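Local coordinates for xylose isomerase-like TIM barrel (Anabaena variabilis ATCC 29413, PDB 2QW5), which binds zinc and D-xylose in a TIM barrel and is probably a sugar phosphate isomerase or epimerase, at residues A[15-19]-A[314-318]. Numbering follows the deposited sequence.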
loop_
_atom_site.group_PDB
_atom_site.type_symbol
_atom_site.label_atom_id
_atom_site.label_comp_id
_atom_site.label_asym_id
_atom_site.label_seq_id
_atom_site.Cartn_x
_atom_site.Cartn_y
_atom_site.Cartn_z
ATOM N N PHE A 15 3.097 2.297 29.608
ATOM C CA PHE A 15 3.901 3.375 28.989
ATOM C C PHE A 15 3.490 3.684 27.539
ATOM O O PHE A 15 4.049 4.598 26.968
ATOM C CB PHE A 15 5.432 3.180 29.151
ATOM C CG PHE A 15 6.023 4.085 30.185
ATOM C CD1 PHE A 15 5.536 4.058 31.497
ATOM C CD2 PHE A 15 7.033 4.999 29.847
ATOM C CE1 PHE A 15 6.046 4.914 32.470
ATOM C CE2 PHE A 15 7.551 5.888 30.820
ATOM C CZ PHE A 15 7.068 5.821 32.137
ATOM N N PHE A 16 2.531 2.932 26.950
ATOM C CA PHE A 16 1.914 3.342 25.649
ATOM C C PHE A 16 1.189 4.714 25.673
ATOM O O PHE A 16 0.757 5.204 24.623
ATOM C CB PHE A 16 0.965 2.268 25.138
ATOM C CG PHE A 16 1.641 0.986 24.727
ATOM C CD1 PHE A 16 2.923 0.965 24.160
ATOM C CD2 PHE A 16 0.951 -0.211 24.817
ATOM C CE1 PHE A 16 3.486 -0.200 23.692
ATOM C CE2 PHE A 16 1.549 -1.391 24.376
ATOM C CZ PHE A 16 2.807 -1.377 23.797
HETATM N N MSE A 17 0.990 5.293 26.868
HETATM C CA MSE A 17 0.521 6.662 27.017
HETATM C C MSE A 17 1.605 7.610 26.451
HETATM O O MSE A 17 1.283 8.730 26.048
HETATM C CB MSE A 17 0.284 6.996 28.484
HETATM C CG MSE A 17 -0.238 8.442 28.787
HETATM SE SE MSE A 17 -1.931 8.728 27.941
HETATM C CE MSE A 17 -3.022 8.089 29.333
ATOM N N PHE A 18 2.877 7.171 26.452
ATOM C CA PHE A 18 4.019 7.998 26.044
ATOM C C PHE A 18 4.887 7.497 24.901
ATOM O O PHE A 18 5.404 8.308 24.118
ATOM C CB PHE A 18 4.974 8.168 27.256
ATOM C CG PHE A 18 4.287 8.518 28.530
ATOM C CD1 PHE A 18 3.720 9.763 28.707
ATOM C CD2 PHE A 18 4.213 7.612 29.575
ATOM C CE1 PHE A 18 3.062 10.093 29.902
ATOM C CE2 PHE A 18 3.556 7.929 30.763
ATOM C CZ PHE A 18 2.991 9.184 30.935
ATOM N N THR A 19 5.083 6.176 24.802
ATOM C CA THR A 19 6.105 5.648 23.916
ATOM C C THR A 19 6.007 4.165 23.660
ATOM O O THR A 19 5.266 3.487 24.341
ATOM C CB THR A 19 7.487 5.913 24.567
ATOM O OG1 THR A 19 8.537 5.688 23.632
ATOM C CG2 THR A 19 7.697 5.058 25.839
ATOM N N ALA A 314 -2.063 14.019 29.053
ATOM C CA ALA A 314 -1.761 12.620 29.382
ATOM C C ALA A 314 -2.040 12.256 30.846
ATOM O O ALA A 314 -2.568 11.189 31.143
ATOM C CB ALA A 314 -0.281 12.302 29.013
ATOM N N TYR A 315 -1.727 13.179 31.764
ATOM C CA TYR A 315 -1.924 12.964 33.193
ATOM C C TYR A 315 -3.368 13.062 33.622
ATOM O O TYR A 315 -3.803 12.310 34.488
ATOM C CB TYR A 315 -1.041 13.923 34.010
ATOM C CG TYR A 315 0.439 13.732 33.799
ATOM C CD1 TYR A 315 1.009 12.458 33.740
ATOM C CD2 TYR A 315 1.298 14.821 33.789
ATOM C CE1 TYR A 315 2.352 12.274 33.563
ATOM C CE2 TYR A 315 2.677 14.653 33.619
ATOM C CZ TYR A 315 3.194 13.374 33.521
ATOM O OH TYR A 315 4.528 13.170 33.369
ATOM N N ASP A 316 -4.112 13.981 33.005
ATOM C CA ASP A 316 -5.552 14.096 33.216
ATOM C C ASP A 316 -6.227 12.751 32.920
ATOM O O ASP A 316 -6.981 12.247 33.739
ATOM C CB ASP A 316 -6.180 15.181 32.318
ATOM C CG ASP A 316 -5.595 16.572 32.566
ATOM O OD1 ASP A 316 -5.203 16.895 33.712
ATOM O OD2 ASP A 316 -5.525 17.350 31.596
ATOM N N ILE A 317 -5.932 12.184 31.753
ATOM C CA ILE A 317 -6.529 10.903 31.350
ATOM C C ILE A 317 -6.105 9.761 32.300
ATOM O O ILE A 317 -6.956 8.962 32.707
ATOM C CB ILE A 317 -6.236 10.593 29.863
ATOM C CG1 ILE A 317 -6.885 11.662 28.953
ATOM C CG2 ILE A 317 -6.736 9.196 29.431
ATOM C CD1 ILE A 317 -8.399 11.833 29.097
ATOM N N ALA A 318 -4.816 9.720 32.652
ATOM C CA ALA A 318 -4.263 8.695 33.576
ATOM C C ALA A 318 -4.960 8.716 34.941
ATOM O O ALA A 318 -5.331 7.671 35.491
ATOM C CB ALA A 318 -2.744 8.886 33.752
#
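In this closed (βα)8 barrel the loop that leaves the first strand, 11-14, opens with a 3-10 turn, 15-17, and packs through Met17 and Phe18 against Ala314, at the start of the C-terminal helix 314-332, and so joins the loop after the first barrel strand to the last helix of the chain. Met17, a selenomethionine here, does most of the bridging. Its CG stands anti to the backbone N (chi1 -179°), which sends the side chain out toward the helix, and the chain then bends twice. CG lies 3.9 Å from Ala314 CB, and the terminal CE of Met17 comes to 3.6 Å from Ala314 O. That oxygen accepts the helical bond from Ala318 N, and the methyl, which is no conventional hydrogen-bond donor, makes only a van der Waals contact with it. The same CE reaches Ile317 CG2 at 3.9 Å, the two side chains crossing almost perpendicularly.

Phe18 adds a second, flatter surface. Its CE1 is 4.1 Å from Ala314 CB, and its CZ is 4.1 Å from CE1 of Tyr315, whose side chain also runs across it at about a right angle. CG of Met17 sits 3.8 Å above one face of the Phe18 ring, offset toward the rim, while Phe18 CD2 lies over the centre of the Phe15 ring. His36 of helix 27-42 stacks on Phe18 and its ND1 hydrogen-bonds Tyr315 OH.

The Met17 side chain is about 13 Å from the bound zinc ion and from the D-xylose. With no hydrogen bond between the segments, their fit depends on the shape of largely buried apolar groups, while the polar end of Tyr315 is held by helix 27-42 instead.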